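Local coordinates for protein nitrate reductase (Ulva prolifera, PDB 5YLY) that binds FAD and, as the cytochrome b5 reductase domain of nitrate reductase, probably passes electrons from NADH toward the reduction of nitrate to nitrite, at residues Gly143-Asp148 against Ile260-Gly265; Ala183-Pro188 against Thr192-Leu197; Leu207-Leu212 against Trp236-Gly241; Ile243-Cys248 against Glu279-Glu284. One frame throughout, in Å; residues are numbered along the deposited sequence.

Interaction 1 of 4, residues Gly143-Asp148 against Ile260-Gly265; sequences GHFHYD and ISVLCG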
loop_
_atom_site.group_PDB
_atom_site.type_symbol
_atom_site.label_atom_id
_atom_site.label_comp_id
_atom_site.label_asym_id
_atom_site.label_seq_id
_atom_site.Cartn_x
_atom_site.Cartn_y
_atom_site.Cartn_z
ATOM N N GLY A 143 -0.098 9.434 9.385
ATOM C CA GLY A 143 0.658 9.787 8.199
ATOM C C GLY A 143 0.781 11.262 7.976
ATOM O O GLY A 143 -0.052 12.030 8.443
ATOM N N HIS A 144 1.812 11.633 7.239
ATOM C CA HIS A 144 2.221 13.011 6.949
ATOM C C HIS A 144 1.861 13.436 5.519
ATOM O O HIS A 144 1.851 14.629 5.217
ATOM C CB HIS A 144 3.746 13.106 7.160
ATOM C CG HIS A 144 4.491 12.042 6.407
ATOM N ND1 HIS A 144 5.008 12.282 5.137
ATOM C CD2 HIS A 144 4.694 10.739 6.724
ATOM C CE1 HIS A 144 5.531 11.137 4.740
ATOM N NE2 HIS A 144 5.366 10.174 5.659
ATOM N N PHE A 145 1.660 12.462 4.629
ATOM C CA PHE A 145 1.328 12.714 3.231
ATOM C C PHE A 145 -0.199 12.604 3.024
ATOM O O PHE A 145 -0.827 11.608 3.416
ATOM C CB PHE A 145 2.081 11.738 2.305
ATOM C CG PHE A 145 1.733 11.869 0.840
ATOM C CD1 PHE A 145 2.367 12.812 0.040
ATOM C CD2 PHE A 145 0.801 11.019 0.250
ATOM C CE1 PHE A 145 2.054 12.916 -1.321
ATOM C CE2 PHE A 145 0.501 11.115 -1.112
ATOM C CZ PHE A 145 1.110 12.085 -1.879
ATOM N N HIS A 146 -0.767 13.611 2.364
ATOM C CA HIS A 146 -2.199 13.659 2.109
ATOM C C HIS A 146 -2.450 14.118 0.674
ATOM O O HIS A 146 -2.165 15.257 0.339
ATOM C CB HIS A 146 -2.858 14.631 3.118
ATOM C CG HIS A 146 -4.349 14.789 3.022
ATOM N ND1 HIS A 146 -5.142 13.919 2.289
ATOM C CD2 HIS A 146 -5.151 15.664 3.668
ATOM C CE1 HIS A 146 -6.386 14.327 2.472
ATOM N NE2 HIS A 146 -6.441 15.366 3.298
ATOM N N TYR A 147 -2.999 13.242 -0.155
ATOM C CA TYR A 147 -3.373 13.612 -1.525
ATOM C C TYR A 147 -4.821 14.065 -1.312
ATOM O O TYR A 147 -5.731 13.230 -1.241
ATOM C CB TYR A 147 -3.277 12.376 -2.447
ATOM C CG TYR A 147 -3.602 12.695 -3.893
ATOM C CD1 TYR A 147 -2.660 13.303 -4.723
ATOM C CD2 TYR A 147 -4.857 12.409 -4.427
ATOM C CE1 TYR A 147 -2.959 13.608 -6.053
ATOM C CE2 TYR A 147 -5.166 12.710 -5.755
ATOM C CZ TYR A 147 -4.218 13.321 -6.557
ATOM O OH TYR A 147 -4.492 13.561 -7.874
ATOM N N ASP A 148 -5.005 15.374 -1.108
ATOM C CA ASP A 148 -6.256 15.969 -0.630
ATOM C C ASP A 148 -7.295 16.386 -1.666
ATOM O O ASP A 148 -8.454 16.639 -1.294
ATOM C CB ASP A 148 -5.956 17.172 0.272
ATOM C CG ASP A 148 -5.230 18.333 -0.391
ATOM O OD1 ASP A 148 -4.368 18.079 -1.262
ATOM O OD2 ASP A 148 -5.501 19.497 -0.015
ATOM N N ILE A 260 6.368 13.772 -8.623
ATOM C CA ILE A 260 6.856 13.292 -7.330
ATOM C C ILE A 260 7.009 11.786 -7.410
ATOM O O ILE A 260 6.476 11.154 -8.329
ATOM C CB ILE A 260 5.983 13.734 -6.108
ATOM C CG1 ILE A 260 4.542 13.118 -6.176
ATOM C CG2 ILE A 260 5.978 15.272 -5.951
ATOM C CD1 ILE A 260 3.726 13.271 -4.875
ATOM N N SER A 261 7.737 11.211 -6.450
ATOM C CA SER A 261 7.876 9.767 -6.316
ATOM C C SER A 261 7.503 9.441 -4.888
ATOM O O SER A 261 7.894 10.180 -3.976
ATOM C CB SER A 261 9.307 9.301 -6.603
ATOM O OG SER A 261 9.706 9.619 -7.923
ATOM N N VAL A 262 6.674 8.399 -4.704
ATOM C CA VAL A 262 6.260 7.941 -3.375
ATOM C C VAL A 262 6.724 6.513 -3.205
ATOM O O VAL A 262 6.744 5.755 -4.172
ATOM C CB VAL A 262 4.763 8.187 -3.033
ATOM C CG1 VAL A 262 4.459 9.680 -2.957
ATOM C CG2 VAL A 262 3.832 7.483 -4.029
ATOM N N LEU A 263 7.141 6.141 -2.003
ATOM C CA LEU A 263 7.777 4.856 -1.775
ATOM C C LEU A 263 7.270 4.168 -0.552
ATOM O O LEU A 263 7.050 4.814 0.468
ATOM C CB LEU A 263 9.300 5.084 -1.559
ATOM C CG LEU A 263 10.134 5.641 -2.729
ATOM C CD1 LEU A 263 10.097 7.156 -2.761
ATOM C CD2 LEU A 263 11.593 5.313 -2.510
ATOM N N CYS A 264 7.159 2.838 -0.631
ATOM C CA CYS A 264 6.805 2.022 0.516
ATOM C C CYS A 264 7.328 0.623 0.325
ATOM O O CYS A 264 6.995 -0.053 -0.644
ATOM C CB CYS A 264 5.308 2.035 0.808
ATOM S SG CYS A 264 4.890 1.286 2.403
ATOM N N GLY A 265 8.180 0.214 1.238
ATOM C CA GLY A 265 8.765 -1.109 1.184
ATOM C C GLY A 265 9.774 -1.326 2.278
ATOM O O GLY A 265 9.999 -0.430 3.100
#
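Phe145 meets Ile260 and Val262 where the strand 145-149 of a small antiparallel sheet faces the strand 259-264 of the parallel six-stranded sheet. The backbones stay well apart, with 9.5 Å between the CA atoms of Phe145 and Val262, so side chains alone bridge the gap. The ring of Phe145 stands out from its strand because CG lies anti to the backbone N (chi1 176°). Ile260 reaches in from the opposite direction: its CG1 sits between backbone N and carbonyl carbon (chi1 64°), which sends the terminal methyl toward the ring. Ile260 CD1 ends 3.9 Å from Phe145 CE1 and 4.2 Å from Phe145 CZ. Val262 CG1 is a little looser, 4.3 Å from Phe145 CZ, and both methyls approach the ring obliquely. All three residues are buried; Tyr153 meets the Phe145 ring, and Ile165 packs on both Ile260 and Val262.

The other flank of the strand is more open. His146 and Asp148 are partly exposed and do not touch 260-265; instead Asp148 CB lies over the centre of the His146 ring, 3.5 Å above its plane.

The Phe145 side chain lies about 10 Å from the bound FAD. Only carbon atoms meet across this contact, which buries just 91 Å²: it is modest and purely apolar, and Tyr147 OH next to it supplies directional bonds, to Thr192 and Asp190.

Interaction 2 of 4, residues Ala183-Pro188 against Thr192-Leu197; sequences AILSNP and TEIRLL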
loop_
_atom_site.group_PDB
_atom_site.type_symbol
_atom_site.label_atom_id
_atom_site.label_comp_id
_atom_site.label_asym_id
_atom_site.label_seq_id
_atom_site.Cartn_x
_atom_site.Cartn_y
_atom_site.Cartn_z
ATOM N N ALA A 183 -7.740 6.290 -5.697
ATOM C CA ALA A 183 -8.260 7.647 -5.431
ATOM C C ALA A 183 -8.115 8.540 -6.670
ATOM O O ALA A 183 -9.005 9.339 -6.968
ATOM C CB ALA A 183 -7.512 8.269 -4.265
ATOM N N ILE A 184 -7.029 8.341 -7.432
ATOM C CA ILE A 184 -6.748 9.118 -8.642
ATOM C C ILE A 184 -7.546 8.606 -9.843
ATOM O O ILE A 184 -8.128 9.396 -10.584
ATOM C CB ILE A 184 -5.208 9.092 -8.942
ATOM C CG1 ILE A 184 -4.436 9.909 -7.871
ATOM C CG2 ILE A 184 -4.900 9.637 -10.349
ATOM C CD1 ILE A 184 -2.908 9.750 -7.999
ATOM N N LEU A 185 -7.499 7.312 -10.068
ATOM C CA LEU A 185 -8.090 6.736 -11.277
ATOM C C LEU A 185 -9.604 6.658 -11.250
ATOM O O LEU A 185 -10.238 6.730 -12.305
ATOM C CB LEU A 185 -7.439 5.353 -11.569
ATOM C CG LEU A 185 -5.910 5.378 -11.844
ATOM C CD1 LEU A 185 -5.347 3.990 -11.905
ATOM C CD2 LEU A 185 -5.558 6.167 -13.109
ATOM N N SER A 186 -10.194 6.510 -10.072
ATOM C CA SER A 186 -11.665 6.418 -9.933
ATOM C C SER A 186 -12.331 7.805 -9.834
ATOM O O SER A 186 -13.565 7.921 -9.748
ATOM C CB SER A 186 -12.031 5.523 -8.747
ATOM O OG SER A 186 -11.883 6.254 -7.537
ATOM N N ASN A 187 -11.523 8.869 -9.874
ATOM C CA ASN A 187 -12.065 10.206 -9.782
ATOM C C ASN A 187 -12.324 10.714 -11.200
ATOM O O ASN A 187 -11.407 10.678 -12.013
ATOM C CB ASN A 187 -11.109 11.108 -8.987
ATOM C CG ASN A 187 -11.728 12.458 -8.695
ATOM O OD1 ASN A 187 -12.160 13.193 -9.583
ATOM N ND2 ASN A 187 -11.753 12.843 -7.438
ATOM N N PRO A 188 -13.562 11.121 -11.537
ATOM C CA PRO A 188 -13.858 11.532 -12.935
ATOM C C PRO A 188 -13.275 12.884 -13.331
ATOM O O PRO A 188 -13.436 13.260 -14.499
ATOM C CB PRO A 188 -15.395 11.568 -12.965
ATOM C CG PRO A 188 -15.785 11.878 -11.598
ATOM C CD PRO A 188 -14.776 11.197 -10.694
ATOM N N THR A 192 -4.196 13.210 -13.193
ATOM C CA THR A 192 -2.852 12.845 -12.740
ATOM C C THR A 192 -2.450 11.488 -13.338
ATOM O O THR A 192 -3.289 10.585 -13.428
ATOM C CB THR A 192 -2.805 12.815 -11.187
ATOM O OG1 THR A 192 -3.281 14.072 -10.716
ATOM C CG2 THR A 192 -1.383 12.565 -10.643
ATOM N N GLU A 193 -1.213 11.384 -13.827
ATOM C CA GLU A 193 -0.665 10.156 -14.408
ATOM C C GLU A 193 0.152 9.424 -13.331
ATOM O O GLU A 193 0.717 10.051 -12.420
ATOM C CB GLU A 193 0.257 10.441 -15.603
ATOM C CG GLU A 193 -0.359 11.182 -16.765
ATOM C CD GLU A 193 0.682 11.495 -17.820
ATOM O OE1 GLU A 193 1.340 12.556 -17.729
ATOM O OE2 GLU A 193 0.875 10.648 -18.718
ATOM N N ILE A 194 0.243 8.109 -13.471
ATOM C CA ILE A 194 0.929 7.273 -12.481
ATOM C C ILE A 194 1.845 6.273 -13.154
ATOM O O ILE A 194 1.486 5.703 -14.178
ATOM C CB ILE A 194 -0.137 6.491 -11.624
ATOM C CG1 ILE A 194 -1.060 7.435 -10.805
ATOM C CG2 ILE A 194 0.505 5.423 -10.712
ATOM C CD1 ILE A 194 -2.394 6.687 -10.377
ATOM N N ARG A 195 2.995 6.001 -12.525
ATOM C CA ARG A 195 3.864 4.906 -12.933
ATOM C C ARG A 195 4.154 4.091 -11.696
ATOM O O ARG A 195 4.628 4.646 -10.708
ATOM C CB ARG A 195 5.196 5.401 -13.558
ATOM C CG ARG A 195 5.007 6.064 -14.926
ATOM C CD ARG A 195 4.510 5.097 -15.988
ATOM N NE ARG A 195 4.349 5.758 -17.288
ATOM C CZ ARG A 195 3.247 6.392 -17.696
ATOM N NH1 ARG A 195 2.183 6.485 -16.895
ATOM N NH2 ARG A 195 3.215 6.973 -18.892
ATOM N N LEU A 196 3.865 2.794 -11.733
ATOM C CA LEU A 196 4.177 1.944 -10.594
ATOM C C LEU A 196 5.284 0.966 -10.932
ATOM O O LEU A 196 5.249 0.306 -11.987
ATOM C CB LEU A 196 2.899 1.181 -10.144
ATOM C CG LEU A 196 3.101 0.042 -9.105
ATOM C CD1 LEU A 196 3.560 0.595 -7.741
ATOM C CD2 LEU A 196 1.794 -0.777 -8.941
ATOM N N LEU A 197 6.240 0.839 -10.006
ATOM C CA LEU A 197 7.302 -0.154 -10.097
ATOM C C LEU A 197 7.146 -1.027 -8.845
ATOM O O LEU A 197 7.204 -0.527 -7.726
ATOM C CB LEU A 197 8.682 0.503 -10.219
ATOM C CG LEU A 197 9.914 -0.450 -10.181
ATOM C CD1 LEU A 197 9.833 -1.528 -11.273
ATOM C CD2 LEU A 197 11.199 0.324 -10.402
#
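Ile184, on the last turn of helix 174-185, and Ile194, on strand 193-200, reach toward each other tip to tip, and apolar packing makes up most of their contact. Ile194 keeps CG1 beside its backbone N (chi1 -63°) with the chain extended beyond it, which carries CD1 up to the helix. There CD1 lies 3.9 Å from both Ile184 CG2 and Ile184 CD1, nested in the fork of the branched side chain. Leu185 adds its CG, 4.0 Å from the same Ile194 CD1.

A second kind of contact sets carbon against the strand's entry. Ile184 CG2 approaches Thr192 O to 3.6 Å and Thr192 CB to 3.9 Å. That carbonyl also accepts a hydrogen bond from Arg222, while Thr192 OG1 is hydrogen-bonded to Asp190 and Tyr147.

Within the strand, Arg195 folds back so that NH1 donates to Ile194 O (2.9 Å), coming from well above the carbonyl plane.

Helix and strand here belong to the beta-alpha-beta unit 164-170, 174-185, 193-200. The four touching residues are buried and meet mainly through aliphatic carbons, with one methyl against the Thr192 carbonyl, so hydrophobic packing seats the helix end on the sheet while Thr192 OG1 and O are hydrogen-bonded to neighbours.

Interaction 3 of 4, residues Leu207-Leu212 against Trp236-Gly241; sequences LLRPEL and WKYSSG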
loop_
_atom_site.group_PDB
_atom_site.type_symbol
_atom_site.label_atom_id
_atom_site.label_comp_id
_atom_site.label_asym_id
_atom_site.label_seq_id
_atom_site.Cartn_x
_atom_site.Cartn_y
_atom_site.Cartn_z
ATOM N N LEU A 207 1.173 -9.055 -4.599
ATOM C CA LEU A 207 -0.167 -8.858 -4.071
ATOM C C LEU A 207 -1.042 -8.156 -5.112
ATOM O O LEU A 207 -0.561 -7.298 -5.848
ATOM C CB LEU A 207 -0.140 -7.977 -2.795
ATOM C CG LEU A 207 0.471 -8.589 -1.533
ATOM C CD1 LEU A 207 0.613 -7.525 -0.431
ATOM C CD2 LEU A 207 -0.373 -9.749 -1.009
ATOM N N LEU A 208 -2.341 -8.492 -5.126
ATOM C CA LEU A 208 -3.384 -7.831 -5.930
ATOM C C LEU A 208 -3.024 -7.713 -7.417
ATOM O O LEU A 208 -3.389 -6.721 -8.069
ATOM C CB LEU A 208 -3.683 -6.430 -5.314
ATOM C CG LEU A 208 -4.224 -6.432 -3.872
ATOM C CD1 LEU A 208 -4.018 -5.076 -3.208
ATOM C CD2 LEU A 208 -5.707 -6.852 -3.848
ATOM N N ARG A 209 -2.338 -8.727 -7.951
ATOM C CA ARG A 209 -1.943 -8.690 -9.370
ATOM C C ARG A 209 -3.155 -8.573 -10.315
ATOM O O ARG A 209 -3.107 -7.704 -11.185
ATOM C CB ARG A 209 -1.057 -9.869 -9.759
ATOM C CG ARG A 209 -0.405 -9.645 -11.127
ATOM C CD ARG A 209 0.570 -10.761 -11.377
ATOM N NE ARG A 209 1.180 -10.661 -12.697
ATOM C CZ ARG A 209 1.981 -11.594 -13.185
ATOM N NH1 ARG A 209 2.256 -12.679 -12.473
ATOM N NH2 ARG A 209 2.515 -11.453 -14.390
ATOM N N PRO A 210 -4.253 -9.374 -10.165
ATOM C CA PRO A 210 -5.410 -9.206 -11.076
ATOM C C PRO A 210 -5.969 -7.782 -11.022
ATOM O O PRO A 210 -6.280 -7.200 -12.060
ATOM C CB PRO A 210 -6.412 -10.240 -10.544
ATOM C CG PRO A 210 -5.530 -11.332 -9.973
ATOM C CD PRO A 210 -4.498 -10.492 -9.225
ATOM N N GLU A 211 -6.045 -7.208 -9.818
ATOM C CA GLU A 211 -6.565 -5.851 -9.592
ATOM C C GLU A 211 -5.683 -4.811 -10.235
ATOM O O GLU A 211 -6.199 -3.891 -10.869
ATOM C CB GLU A 211 -6.731 -5.539 -8.105
ATOM C CG GLU A 211 -7.860 -6.326 -7.460
ATOM C CD GLU A 211 -7.575 -7.774 -7.092
ATOM O OE1 GLU A 211 -6.429 -8.252 -7.255
ATOM O OE2 GLU A 211 -8.527 -8.443 -6.641
ATOM N N LEU A 212 -4.354 -4.959 -10.087
ATOM C CA LEU A 212 -3.403 -4.039 -10.711
ATOM C C LEU A 212 -3.510 -4.120 -12.219
ATOM O O LEU A 212 -3.576 -3.080 -12.889
ATOM C CB LEU A 212 -1.969 -4.335 -10.266
ATOM C CG LEU A 212 -1.622 -4.000 -8.796
ATOM C CD1 LEU A 212 -0.228 -4.547 -8.447
ATOM C CD2 LEU A 212 -1.706 -2.487 -8.538
ATOM N N TRP A 236 8.265 -15.353 -17.658
ATOM C CA TRP A 236 8.147 -14.033 -17.007
ATOM C C TRP A 236 8.437 -12.896 -18.004
ATOM O O TRP A 236 9.521 -12.825 -18.585
ATOM C CB TRP A 236 9.059 -13.987 -15.757
ATOM C CG TRP A 236 9.120 -12.673 -15.020
ATOM C CD1 TRP A 236 10.212 -11.864 -14.888
ATOM C CD2 TRP A 236 8.084 -12.081 -14.221
ATOM N NE1 TRP A 236 9.902 -10.779 -14.100
ATOM C CE2 TRP A 236 8.608 -10.894 -13.668
ATOM C CE3 TRP A 236 6.750 -12.420 -13.944
ATOM C CZ2 TRP A 236 7.849 -10.049 -12.847
ATOM C CZ3 TRP A 236 5.998 -11.578 -13.137
ATOM C CH2 TRP A 236 6.551 -10.416 -12.591
ATOM N N LYS A 237 7.447 -12.016 -18.211
ATOM C CA LYS A 237 7.538 -10.919 -19.190
ATOM C C LYS A 237 8.033 -9.579 -18.615
ATOM O O LYS A 237 7.952 -8.557 -19.301
ATOM C CB LYS A 237 6.188 -10.726 -19.929
ATOM C CG LYS A 237 5.709 -11.981 -20.683
ATOM C CD LYS A 237 5.070 -11.684 -22.040
ATOM C CE LYS A 237 6.031 -11.892 -23.185
ATOM N NZ LYS A 237 5.414 -11.552 -24.485
ATOM N N TYR A 238 8.556 -9.574 -17.378
ATOM C CA TYR A 238 9.017 -8.325 -16.771
ATOM C C TYR A 238 10.475 -8.408 -16.313
ATOM O O TYR A 238 11.221 -9.253 -16.808
ATOM C CB TYR A 238 8.060 -7.870 -15.641
ATOM C CG TYR A 238 6.606 -7.736 -16.042
ATOM C CD1 TYR A 238 5.733 -8.814 -15.939
ATOM C CD2 TYR A 238 6.078 -6.506 -16.423
ATOM C CE1 TYR A 238 4.386 -8.692 -16.276
ATOM C CE2 TYR A 238 4.728 -6.370 -16.759
ATOM C CZ TYR A 238 3.889 -7.466 -16.682
ATOM O OH TYR A 238 2.565 -7.340 -17.013
ATOM N N SER A 239 10.898 -7.512 -15.396
ATOM C CA SER A 239 12.297 -7.453 -14.952
ATOM C C SER A 239 12.694 -8.479 -13.889
ATOM O O SER A 239 11.833 -9.032 -13.203
ATOM C CB SER A 239 12.634 -6.052 -14.472
ATOM O OG SER A 239 12.568 -5.138 -15.550
ATOM N N SER A 240 14.011 -8.711 -13.755
ATOM C CA SER A 240 14.622 -9.627 -12.796
ATOM C C SER A 240 15.607 -8.852 -11.919
ATOM O O SER A 240 16.266 -7.915 -12.394
ATOM C CB SER A 240 15.413 -10.721 -13.530
ATOM O OG SER A 240 14.666 -11.371 -14.546
ATOM N N GLY A 241 15.768 -9.318 -10.686
ATOM C CA GLY A 241 16.750 -8.763 -9.761
ATOM C C GLY A 241 16.289 -7.524 -9.034
ATOM O O GLY A 241 15.104 -7.197 -9.055
HETATM O O HOH W 1 1.069 -9.281 -15.405
#
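Arg209 spans the gap between the first turn of helix 209-218 and the loop leading into strand 239-240, an edge strand of the parallel sheet, and its guanidinium meets the rings of Trp236 and Tyr238 beside Tyr227 of strand 223-229. The nearest CA atoms, those of Arg209 and Tyr238, are 13.2 Å apart, and an extended side chain makes up the difference: CG is anti to the backbone N (chi1 -167°) and the chain stays extended out to NE. At its end, Arg209 NH2 lies 3.7 Å from Trp236 CZ3 and 3.8 Å from Tyr238 CE1, while NH1 sits at the indole edge, in the ring plane. The guanidinium plane is inclined 71° to each ring, so neither approach is a parallel stack.

The two rings leave their backbones differently, Trp236 with CG anti to its N and Tyr238 with CG beside its own N. Trp236 NE1 donates a nearly straight bond to Ser239 O (2.8 Å, 164°), and Tyr238 CB rests 3.3 Å above one indole face, toward the rim. A water in the guanidinium plane, at its edge, accepts from Arg209 NH2 (2.8 Å) and donates to Tyr238 OH (2.9 Å).

A salt bridge from Arg209 NH1 to Glu203, a cation-pi contact with Tyr227 and the water together fix the position and orientation of the charged group and restrain its extended chain.

Interaction 4 of 4, residues Ile243-Cys248 against Glu279-Glu284; sequences IDLDMC and EKMGFE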
loop_
_atom_site.group_PDB
_atom_site.type_symbol
_atom_site.label_atom_id
_atom_site.label_comp_id
_atom_site.label_asym_id
_atom_site.label_seq_id
_atom_site.Cartn_x
_atom_site.Cartn_y
_atom_site.Cartn_z
ATOM N N ILE A 243 15.892 -3.469 -7.966
ATOM C CA ILE A 243 15.619 -2.207 -8.641
ATOM C C ILE A 243 16.992 -1.507 -8.877
ATOM O O ILE A 243 17.805 -1.427 -7.958
ATOM C CB ILE A 243 14.645 -1.355 -7.796
ATOM C CG1 ILE A 243 13.252 -2.046 -7.680
ATOM C CG2 ILE A 243 14.508 0.052 -8.362
ATOM C CD1 ILE A 243 12.327 -1.481 -6.648
ATOM N N ASP A 244 17.267 -1.104 -10.129
ATOM C CA ASP A 244 18.486 -0.393 -10.510
ATOM C C ASP A 244 18.110 0.823 -11.359
ATOM O O ASP A 244 16.918 1.035 -11.623
ATOM C CB ASP A 244 19.521 -1.323 -11.192
ATOM C CG ASP A 244 19.158 -1.938 -12.544
ATOM O OD1 ASP A 244 18.056 -1.648 -13.063
ATOM O OD2 ASP A 244 19.979 -2.705 -13.084
ATOM N N LEU A 245 19.096 1.645 -11.747
ATOM C CA LEU A 245 18.832 2.855 -12.537
ATOM C C LEU A 245 18.094 2.556 -13.837
ATOM O O LEU A 245 17.136 3.256 -14.150
ATOM C CB LEU A 245 20.125 3.655 -12.818
ATOM C CG LEU A 245 19.944 4.993 -13.560
ATOM C CD1 LEU A 245 19.059 5.966 -12.784
ATOM C CD2 LEU A 245 21.289 5.628 -13.897
ATOM N N ASP A 246 18.547 1.527 -14.591
ATOM C CA ASP A 246 17.937 1.108 -15.864
ATOM C C ASP A 246 16.463 0.759 -15.674
ATOM O O ASP A 246 15.627 1.198 -16.455
ATOM C CB ASP A 246 18.676 -0.101 -16.462
ATOM C CG ASP A 246 18.965 0.035 -17.940
ATOM O OD1 ASP A 246 17.994 0.132 -18.730
ATOM O OD2 ASP A 246 20.164 0.098 -18.305
ATOM N N MET A 247 16.143 -0.007 -14.624
ATOM C CA MET A 247 14.769 -0.378 -14.339
ATOM C C MET A 247 13.918 0.845 -13.995
ATOM O O MET A 247 12.778 0.948 -14.472
ATOM C CB MET A 247 14.704 -1.410 -13.223
ATOM C CG MET A 247 13.354 -2.102 -13.136
ATOM S SD MET A 247 13.320 -3.226 -11.718
ATOM C CE MET A 247 14.687 -4.323 -12.113
ATOM N N CYS A 248 14.474 1.781 -13.182
ATOM C CA CYS A 248 13.759 3.015 -12.820
ATOM C C CYS A 248 13.527 3.879 -14.061
ATOM O O CYS A 248 12.457 4.463 -14.191
ATOM C CB CYS A 248 14.514 3.787 -11.738
ATOM S SG CYS A 248 14.538 2.969 -10.120
ATOM N N GLU A 279 17.377 9.784 -7.093
ATOM C CA GLU A 279 18.235 10.961 -6.969
ATOM C C GLU A 279 18.957 11.225 -8.307
ATOM O O GLU A 279 19.063 12.381 -8.736
ATOM C CB GLU A 279 19.245 10.781 -5.830
ATOM C CG GLU A 279 19.547 12.065 -5.064
ATOM C CD GLU A 279 18.657 12.368 -3.868
ATOM O OE1 GLU A 279 18.966 13.336 -3.134
ATOM O OE2 GLU A 279 17.659 11.642 -3.654
ATOM N N LYS A 280 19.367 10.139 -9.001
ATOM C CA LYS A 280 20.005 10.222 -10.317
ATOM C C LYS A 280 19.001 10.669 -11.384
ATOM O O LYS A 280 19.407 11.308 -12.361
ATOM C CB LYS A 280 20.645 8.882 -10.688
ATOM C CG LYS A 280 21.974 8.646 -9.983
ATOM C CD LYS A 280 22.484 7.250 -10.236
ATOM C CE LYS A 280 23.853 7.039 -9.643
ATOM N NZ LYS A 280 24.270 5.618 -9.769
ATOM N N MET A 281 17.688 10.375 -11.175
ATOM C CA MET A 281 16.621 10.779 -12.105
ATOM C C MET A 281 16.083 12.196 -11.845
ATOM O O MET A 281 15.109 12.617 -12.490
ATOM C CB MET A 281 15.496 9.749 -12.132
ATOM C CG MET A 281 15.896 8.484 -12.839
ATOM S SD MET A 281 14.616 7.219 -12.675
ATOM C CE MET A 281 13.460 7.761 -13.936
ATOM N N GLY A 282 16.716 12.905 -10.904
ATOM C CA GLY A 282 16.373 14.283 -10.553
ATOM C C GLY A 282 15.556 14.495 -9.292
ATOM O O GLY A 282 15.240 15.638 -8.961
ATOM N N PHE A 283 15.162 13.419 -8.604
ATOM C CA PHE A 283 14.363 13.542 -7.388
ATOM C C PHE A 283 15.210 13.913 -6.169
ATOM O O PHE A 283 16.436 13.806 -6.204
ATOM C CB PHE A 283 13.497 12.285 -7.153
ATOM C CG PHE A 283 12.497 12.083 -8.267
ATOM C CD1 PHE A 283 11.259 12.719 -8.237
ATOM C CD2 PHE A 283 12.794 11.260 -9.350
ATOM C CE1 PHE A 283 10.339 12.548 -9.276
ATOM C CE2 PHE A 283 11.871 11.079 -10.381
ATOM C CZ PHE A 283 10.648 11.731 -10.340
ATOM N N GLU A 284 14.546 14.396 -5.109
ATOM C CA GLU A 284 15.172 14.855 -3.872
ATOM C C GLU A 284 14.468 14.195 -2.679
ATOM O O GLU A 284 13.274 14.421 -2.466
ATOM C CB GLU A 284 15.049 16.386 -3.803
ATOM C CG GLU A 284 15.977 17.074 -2.822
ATOM C CD GLU A 284 15.765 18.575 -2.712
ATOM O OE1 GLU A 284 15.063 19.150 -3.576
ATOM O OE2 GLU A 284 16.267 19.169 -1.731
#
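Leu245, in the first turn of helix 245-251, packs against Lys280 and Met281 at the C-terminal end of helix 267-280, the closest CA pair being Leu245 and Lys280 at 7.8 Å. These helices of the NAD-binding domain precede and follow strand 259-264 in the chain; Ile243 touches strands 193-200 and 164-170, and the annotated sites lie elsewhere. Apolar contacts come first. Leu245 CG is anti to the backbone N (chi1 -176°), which points the isobutyl group at the other helix; its CD1 lies 3.9 Å from Lys280 CB and 4.0 Å from Met281 CG. The leucine crosses the lysine at about a right angle, whereas it slides past the methionine in the opposite direction. From Lys280 it is therefore the aliphatic stem that does the packing.

Contacts of the Met281 thioether form the second group. Met281 SD comes within 3.6 Å of Cys248 CB, and the bend at the last torsion of Met281 (chi3 80°) brings CE to 3.5 Å from Cys248 O. Asn277 touches both Leu245 and Cys248.

The hydrogen bonds within the segments lie at the helix ends. Asp244 is the N-cap of helix 245-251: its OD1 accepts from Met247 N (3.0 Å, 158°) nearly along the C-O axis. Gly282, with positive phi, closes a Schellman motif, and its N bonds to Glu279 O at 3.2 Å.

Capping settles each terminus by itself, while the helix ends meet through aliphatic and thioether groups, with the Met281 methyl against the Cys248 carbonyl. The contact is accordingly buried around Cys248 and Met281 and gives way to solvent at the exposed Lys280.

Interactions 2, 3 and 4 follow one another along the chain; 2 and 3 are nested inside the loop closed by interaction 1, and 4 interleaves with it. Centres lie 13 to 22 Å apart, yet all pairs touch except 1 and 3: Tyr147 packs on Ile184, Leu196 on Leu212, Leu197 on Ile243 and Met247, Ser239 on Met247, and Ser261 on Phe283. The parallel six-stranded sheet is the common framework: interaction 2 seats a helix on it, interaction 4 joins two helices that flank it, and interaction 3 ties helix 209-218 to the loop before edge strand 239-240. Together they brace the NAD-binding domain, which interaction 1 joins to strand 145-149 of the small three-stranded sheet.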